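PDB 2PO1: exosome complex component Rrp42, which is a non-catalytic member of the RNase PH family in the RNA-degrading archaeal exosome, where it probably helps to shape the active site of its partner Rrp41. Local coordinates for residues M80-L92 with P102-D114. Sequence-based numbering, arbitrary orientation.
With nucleotides of chain A.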
loop_
_atom_site.group_PDB
_atom_site.type_symbol
_atom_site.label_atom_id
_atom_site.label_comp_id
_atom_site.label_asym_id
_atom_site.label_seq_id
_atom_site.Cartn_x
_atom_site.Cartn_y
_atom_site.Cartn_z
ATOM N N MET C 80 19.969 -23.479 4.526
ATOM C CA MET C 80 20.594 -22.178 4.405
ATOM C C MET C 80 19.960 -21.192 5.332
ATOM O O MET C 80 18.753 -21.164 5.494
ATOM C CB MET C 80 20.499 -21.711 2.972
ATOM C CG MET C 80 21.562 -22.309 2.070
ATOM S SD MET C 80 20.976 -22.111 0.362
ATOM C CE MET C 80 20.746 -20.364 0.136
ATOM N N GLY C 81 20.793 -20.417 5.997
ATOM C CA GLY C 81 20.291 -19.299 6.732
ATOM C C GLY C 81 19.746 -18.264 5.760
ATOM O O GLY C 81 19.715 -18.470 4.536
ATOM N N VAL C 82 19.278 -17.161 6.305
ATOM C CA VAL C 82 18.568 -16.189 5.498
ATOM C C VAL C 82 19.336 -14.893 5.502
ATOM O O VAL C 82 19.846 -14.411 6.554
ATOM C CB VAL C 82 17.039 -16.000 5.934
ATOM C CG1 VAL C 82 16.410 -14.776 5.230
ATOM C CG2 VAL C 82 16.235 -17.224 5.631
ATOM N N MET C 83 19.447 -14.309 4.312
ATOM C CA MET C 83 19.990 -12.983 4.262
ATOM C C MET C 83 19.100 -12.115 3.406
ATOM O O MET C 83 18.662 -12.481 2.274
ATOM C CB MET C 83 21.420 -13.036 3.696
ATOM C CG MET C 83 22.128 -11.688 3.674
ATOM S SD MET C 83 23.632 -11.887 2.666
ATOM C CE MET C 83 23.111 -11.212 1.093
ATOM N N THR C 84 18.883 -10.912 3.892
ATOM C CA THR C 84 18.068 -9.989 3.180
ATOM C C THR C 84 18.639 -8.581 3.274
ATOM O O THR C 84 19.144 -8.168 4.323
ATOM C CB THR C 84 16.576 -10.102 3.693
ATOM O OG1 THR C 84 15.773 -9.247 2.911
ATOM C CG2 THR C 84 16.471 -9.684 5.115
ATOM N N THR C 85 18.616 -7.873 2.141
ATOM C CA THR C 85 19.253 -6.587 2.001
ATOM C C THR C 85 18.239 -5.576 1.636
ATOM O O THR C 85 17.413 -5.797 0.716
ATOM C CB THR C 85 20.332 -6.710 0.901
ATOM O OG1 THR C 85 21.139 -7.836 1.222
ATOM C CG2 THR C 85 21.205 -5.482 0.824
ATOM N N ASN C 86 18.195 -4.513 2.435
ATOM C CA ASN C 86 17.306 -3.405 2.174
ATOM C C ASN C 86 18.077 -2.151 2.212
ATOM O O ASN C 86 18.918 -1.949 3.103
ATOM C CB ASN C 86 16.137 -3.309 3.177
ATOM C CG ASN C 86 15.124 -2.280 2.769
ATOM O OD1 ASN C 86 14.928 -1.247 3.456
ATOM N ND2 ASN C 86 14.409 -2.558 1.688
ATOM N N VAL C 87 17.800 -1.266 1.237
ATOM C CA VAL C 87 18.442 0.062 1.213
ATOM C C VAL C 87 17.311 1.067 1.370
ATOM O O VAL C 87 16.349 1.048 0.603
ATOM C CB VAL C 87 19.080 0.264 -0.121
ATOM C CG1 VAL C 87 19.462 1.733 -0.314
ATOM C CG2 VAL C 87 20.324 -0.657 -0.241
ATOM N N GLU C 88 17.432 1.896 2.390
ATOM C CA GLU C 88 16.640 3.059 2.587
ATOM C C GLU C 88 17.412 4.292 2.127
ATOM O O GLU C 88 18.507 4.646 2.632
ATOM C CB GLU C 88 16.278 3.182 4.046
ATOM C CG GLU C 88 15.441 2.007 4.569
ATOM C CD GLU C 88 14.056 1.978 3.940
ATOM O OE1 GLU C 88 13.673 0.973 3.311
ATOM O OE2 GLU C 88 13.381 2.997 4.015
ATOM N N LEU C 89 16.855 4.896 1.096
ATOM C CA LEU C 89 17.339 6.185 0.546
ATOM C C LEU C 89 16.533 7.204 1.333
ATOM O O LEU C 89 15.498 7.668 0.882
ATOM C CB LEU C 89 16.999 6.223 -0.943
ATOM C CG LEU C 89 18.147 5.803 -1.868
ATOM C CD1 LEU C 89 19.312 4.994 -1.308
ATOM C CD2 LEU C 89 17.724 5.312 -3.243
ATOM N N VAL C 90 17.021 7.550 2.529
ATOM C CA VAL C 90 16.196 8.301 3.430
ATOM C C VAL C 90 16.190 9.727 2.920
ATOM O O VAL C 90 17.201 10.185 2.350
ATOM C CB VAL C 90 16.579 8.116 4.953
ATOM C CG1 VAL C 90 16.920 6.594 5.264
ATOM C CG2 VAL C 90 17.749 8.907 5.319
ATOM N N PRO C 91 15.046 10.384 3.029
ATOM C CA PRO C 91 14.841 11.712 2.496
ATOM C C PRO C 91 15.900 12.690 2.989
ATOM O O PRO C 91 16.260 13.626 2.258
ATOM C CB PRO C 91 13.467 12.055 3.048
ATOM C CG PRO C 91 12.779 10.788 2.995
ATOM C CD PRO C 91 13.781 9.881 3.617
ATOM N N LEU C 92 16.454 12.437 4.178
ATOM C CA LEU C 92 17.447 13.355 4.678
ATOM C C LEU C 92 18.731 13.258 3.919
ATOM O O LEU C 92 19.515 14.198 3.933
ATOM C CB LEU C 92 17.676 13.243 6.195
ATOM C CG LEU C 92 18.410 12.167 6.970
ATOM C CD1 LEU C 92 19.833 11.935 6.505
ATOM C CD2 LEU C 92 18.464 12.739 8.372
ATOM N N PRO C 102 10.929 1.546 -1.016
ATOM C CA PRO C 102 12.070 1.717 -1.923
ATOM C C PRO C 102 11.676 1.932 -3.368
ATOM O O PRO C 102 10.777 1.255 -3.876
ATOM C CB PRO C 102 12.887 0.416 -1.740
ATOM C CG PRO C 102 12.620 -0.001 -0.366
ATOM C CD PRO C 102 11.110 0.337 -0.182
ATOM N N ASP C 103 12.271 2.943 -3.991
ATOM C CA ASP C 103 12.053 3.202 -5.380
ATOM C C ASP C 103 13.066 2.332 -6.162
ATOM O O ASP C 103 13.856 1.592 -5.573
ATOM C CB ASP C 103 12.273 4.715 -5.682
ATOM C CG ASP C 103 13.763 5.096 -5.682
ATOM O OD1 ASP C 103 14.564 4.453 -4.999
ATOM O OD2 ASP C 103 14.141 6.028 -6.380
ATOM N N GLU C 104 13.040 2.399 -7.476
ATOM C CA GLU C 104 13.922 1.533 -8.268
ATOM C C GLU C 104 15.391 1.750 -7.960
ATOM O O GLU C 104 16.219 0.834 -8.088
ATOM C CB GLU C 104 13.668 1.750 -9.742
ATOM C CG GLU C 104 14.004 3.177 -10.238
ATOM C CD GLU C 104 13.879 3.331 -11.747
ATOM O OE1 GLU C 104 13.243 2.475 -12.399
ATOM O OE2 GLU C 104 14.418 4.319 -12.302
ATOM N N ARG C 105 15.777 2.954 -7.561
ATOM C CA ARG C 105 17.211 3.154 -7.239
ATOM C C ARG C 105 17.570 2.365 -6.026
ATOM O O ARG C 105 18.600 1.738 -6.004
ATOM C CB ARG C 105 17.571 4.625 -6.985
ATOM C CG ARG C 105 17.393 5.505 -8.208
ATOM C CD ARG C 105 17.332 7.008 -7.863
ATOM N NE ARG C 105 16.273 7.320 -6.892
ATOM C CZ ARG C 105 16.162 8.476 -6.260
ATOM N NH1 ARG C 105 17.028 9.448 -6.520
ATOM N NH2 ARG C 105 15.177 8.672 -5.376
ATOM N N ALA C 106 16.733 2.406 -4.998
ATOM C CA ALA C 106 17.034 1.739 -3.750
ATOM C C ALA C 106 17.016 0.229 -3.992
ATOM O O ALA C 106 17.835 -0.505 -3.448
ATOM C CB ALA C 106 15.949 2.075 -2.697
ATOM N N ILE C 107 16.058 -0.224 -4.784
ATOM C CA ILE C 107 15.883 -1.600 -5.071
ATOM C C ILE C 107 17.068 -2.130 -5.862
ATOM O O ILE C 107 17.552 -3.213 -5.553
ATOM C CB ILE C 107 14.580 -1.838 -5.821
ATOM C CG1 ILE C 107 13.442 -1.660 -4.817
ATOM C CG2 ILE C 107 14.593 -3.217 -6.368
ATOM C CD1 ILE C 107 12.079 -1.425 -5.423
ATOM N N GLU C 108 17.567 -1.376 -6.829
ATOM C CA GLU C 108 18.698 -1.875 -7.591
ATOM C C GLU C 108 19.957 -1.901 -6.730
ATOM O O GLU C 108 20.742 -2.835 -6.813
ATOM C CB GLU C 108 18.925 -1.002 -8.841
ATOM C CG GLU C 108 20.308 -1.230 -9.506
ATOM C CD GLU C 108 20.490 -0.275 -10.667
ATOM O OE1 GLU C 108 20.568 -0.739 -11.806
ATOM O OE2 GLU C 108 20.435 0.949 -10.446
ATOM N N LEU C 109 20.159 -0.881 -5.900
ATOM C CA LEU C 109 21.300 -0.851 -4.975
ATOM C C LEU C 109 21.241 -2.046 -4.074
ATOM O O LEU C 109 22.189 -2.738 -3.944
ATOM C CB LEU C 109 21.215 0.413 -4.102
ATOM C CG LEU C 109 21.607 1.696 -4.861
ATOM C CD1 LEU C 109 21.209 2.935 -4.065
ATOM C CD2 LEU C 109 23.114 1.723 -5.163
ATOM N N ALA C 110 20.088 -2.302 -3.447
ATOM C CA ALA C 110 19.964 -3.476 -2.549
ATOM C C ALA C 110 20.293 -4.780 -3.238
ATOM O O ALA C 110 20.854 -5.688 -2.655
ATOM C CB ALA C 110 18.550 -3.563 -2.004
ATOM N N ARG C 111 19.768 -4.936 -4.436
ATOM C CA ARG C 111 19.862 -6.206 -5.090
ATOM C C ARG C 111 21.254 -6.447 -5.594
ATOM O O ARG C 111 21.759 -7.523 -5.480
ATOM C CB ARG C 111 18.783 -6.260 -6.187
ATOM C CG ARG C 111 17.456 -6.332 -5.566
ATOM C CD ARG C 111 16.350 -6.421 -6.583
ATOM N NE ARG C 111 16.679 -7.345 -7.688
ATOM C CZ ARG C 111 16.363 -8.636 -7.689
ATOM N NH1 ARG C 111 15.724 -9.213 -6.639
ATOM N NH2 ARG C 111 16.663 -9.359 -8.751
ATOM N N VAL C 112 21.913 -5.423 -6.107
ATOM C CA VAL C 112 23.239 -5.607 -6.662
ATOM C C VAL C 112 24.201 -5.893 -5.518
ATOM O O VAL C 112 25.108 -6.665 -5.672
ATOM C CB VAL C 112 23.699 -4.346 -7.353
ATOM C CG1 VAL C 112 25.173 -4.388 -7.652
ATOM C CG2 VAL C 112 22.858 -4.074 -8.569
ATOM N N ILE C 113 23.990 -5.253 -4.365
ATOM C CA ILE C 113 24.898 -5.417 -3.266
ATOM C C ILE C 113 24.601 -6.792 -2.657
ATOM O O ILE C 113 25.485 -7.506 -2.229
ATOM C CB ILE C 113 24.695 -4.271 -2.169
ATOM C CG1 ILE C 113 25.256 -2.935 -2.642
ATOM C CG2 ILE C 113 25.425 -4.598 -0.868
ATOM C CD1 ILE C 113 26.633 -3.052 -3.414
ATOM N N ASP C 114 23.330 -7.159 -2.600
ATOM C CA ASP C 114 22.985 -8.447 -2.076
ATOM C C ASP C 114 23.651 -9.498 -2.938
ATOM O O ASP C 114 24.195 -10.474 -2.424
ATOM C CB ASP C 114 21.484 -8.612 -2.184
ATOM C CG ASP C 114 21.011 -9.919 -1.629
ATOM O OD1 ASP C 114 20.506 -9.931 -0.484
ATOM O OD2 ASP C 114 21.099 -10.908 -2.384
ATOM P P A A 4 3.117 5.352 2.885
ATOM O OP1 A A 4 2.218 6.509 3.119
ATOM O OP2 A A 4 3.346 4.866 1.493
ATOM O "O5'" A A 4 2.494 4.122 3.728
ATOM C "C5'" A A 4 3.273 3.032 4.267
ATOM C "C4'" A A 4 3.462 1.879 3.284
ATOM O "O4'" A A 4 4.360 2.243 2.185
ATOM C "C3'" A A 4 4.018 0.602 3.921
ATOM O "O3'" A A 4 3.034 -0.445 3.876
ATOM C "C2'" A A 4 5.262 0.253 3.084
ATOM O "O2'" A A 4 5.019 -0.856 2.230
ATOM C "C1'" A A 4 5.594 1.538 2.293
ATOM N N9 A A 4 6.638 2.425 2.896
ATOM C C8 A A 4 6.454 3.734 3.475
ATOM N N7 A A 4 7.529 4.320 3.962
ATOM C C5 A A 4 8.518 3.319 3.679
ATOM C C6 A A 4 9.908 3.303 3.932
ATOM N N6 A A 4 10.499 4.376 4.542
ATOM N N1 A A 4 10.628 2.151 3.506
ATOM C C2 A A 4 10.007 1.091 2.901
ATOM N N3 A A 4 8.706 0.983 2.619
ATOM C C4 A A 4 8.005 2.144 3.030
ATOM P P A A 8 14.723 -9.935 -3.632
ATOM O OP1 A A 8 15.311 -8.585 -3.921
ATOM O OP2 A A 8 13.303 -10.170 -4.033
ATOM O "O5'" A A 8 15.636 -11.165 -4.156
ATOM C "C5'" A A 8 17.067 -11.284 -3.901
ATOM C "C4'" A A 8 17.651 -12.642 -4.284
ATOM O "O4'" A A 8 17.183 -13.641 -3.354
ATOM C "C3'" A A 8 17.271 -13.286 -5.614
ATOM O "O3'" A A 8 17.922 -12.735 -6.751
ATOM C "C2'" A A 8 17.700 -14.730 -5.375
ATOM O "O2'" A A 8 19.108 -14.926 -5.281
ATOM C "C1'" A A 8 17.032 -14.877 -4.014
ATOM N N9 A A 8 15.589 -15.177 -4.036
ATOM C C8 A A 8 14.533 -14.320 -3.791
ATOM N N7 A A 8 13.346 -14.873 -3.855
ATOM C C5 A A 8 13.651 -16.188 -4.166
ATOM C C6 A A 8 12.831 -17.309 -4.370
ATOM N N6 A A 8 11.502 -17.219 -4.269
ATOM N N1 A A 8 13.429 -18.497 -4.669
ATOM C C2 A A 8 14.773 -18.560 -4.754
ATOM N N3 A A 8 15.657 -17.576 -4.570
ATOM C C4 A A 8 15.022 -16.408 -4.280
ATOM P P A A 9 17.089 -12.499 -8.091
ATOM O OP1 A A 9 18.062 -11.816 -8.975
ATOM O OP2 A A 9 15.728 -11.951 -7.770
ATOM O "O5'" A A 9 16.849 -13.973 -8.652
ATOM C "C5'" A A 9 17.969 -14.753 -9.104
ATOM C "C4'" A A 9 17.434 -16.059 -9.636
ATOM O "O4'" A A 9 16.731 -16.689 -8.546
ATOM C "C3'" A A 9 16.367 -15.909 -10.708
ATOM O "O3'" A A 9 16.956 -15.754 -11.986
ATOM C "C2'" A A 9 15.601 -17.211 -10.590
ATOM O "O2'" A A 9 16.269 -18.304 -11.201
ATOM C "C1'" A A 9 15.583 -17.343 -9.073
ATOM N N9 A A 9 14.368 -16.811 -8.463
ATOM C C8 A A 9 14.136 -15.544 -7.981
ATOM N N7 A A 9 12.922 -15.390 -7.495
ATOM C C5 A A 9 12.332 -16.641 -7.659
ATOM C C6 A A 9 11.050 -17.153 -7.348
ATOM N N6 A A 9 10.085 -16.424 -6.778
ATOM N N1 A A 9 10.785 -18.447 -7.653
ATOM C C2 A A 9 11.746 -19.187 -8.236
ATOM N N3 A A 9 12.985 -18.812 -8.576
ATOM C C4 A A 9 13.210 -17.525 -8.260
HETATM O O HOH W 1 17.920 -9.323 -0.261
HETATM O O HOH W 2 15.918 -1.420 -1.153
#
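Val87 pushes its CG2 methyl against the backbone of helix 104-114, 3.6 Å from Ala110 N. The helix runs roughly antiparallel (146°) to strand 82-89, an edge strand of its sheet within this chain, with the two axes only 7.0 Å apart. Ala106 and Ala110 suit so close an approach because a lone methyl is all they place beneath the strand. Leu89 extends this apolar seam: its CD2 lies 3.7 Å from Ala106 CB, while CD1 touches Leu109 CD1, the two side chains crossing at about a right angle. Within the seam, water 2 bridges Val87 N and, weakly, Ala106 O. Near the helix start, Asp103 is the N-cap, accepting from Ala106 N through OD1 and holding Arg105 NE in a salt bridge through OD2.

Toward Asp114 the packing gives way to a buried polar patch. Thr85 donates from OG1 to Asp114 OD1 over 2.8 Å, and water 1 links the same oxygen to Thr85 N; Arg118 pairs with OD2.

The RNA side is looser. Arg111 leaves the helix away from the strand, and a bend at chi3 (42°) helps bring its guanidinium edge-on to the phosphates of chain A: NH1 bonds to A9 OP2 (3.0 Å) and weakly to A8 OP1, while NH2 adds weak bonds to A9. A leucine here would probably leave both phosphates without their shared positive partner. Glu88 OE2 accepts from A4 N6 of chain A. The apolar core thus carries polar groups for backbone and base, consistent with RNA binding by a non-catalytic subunit.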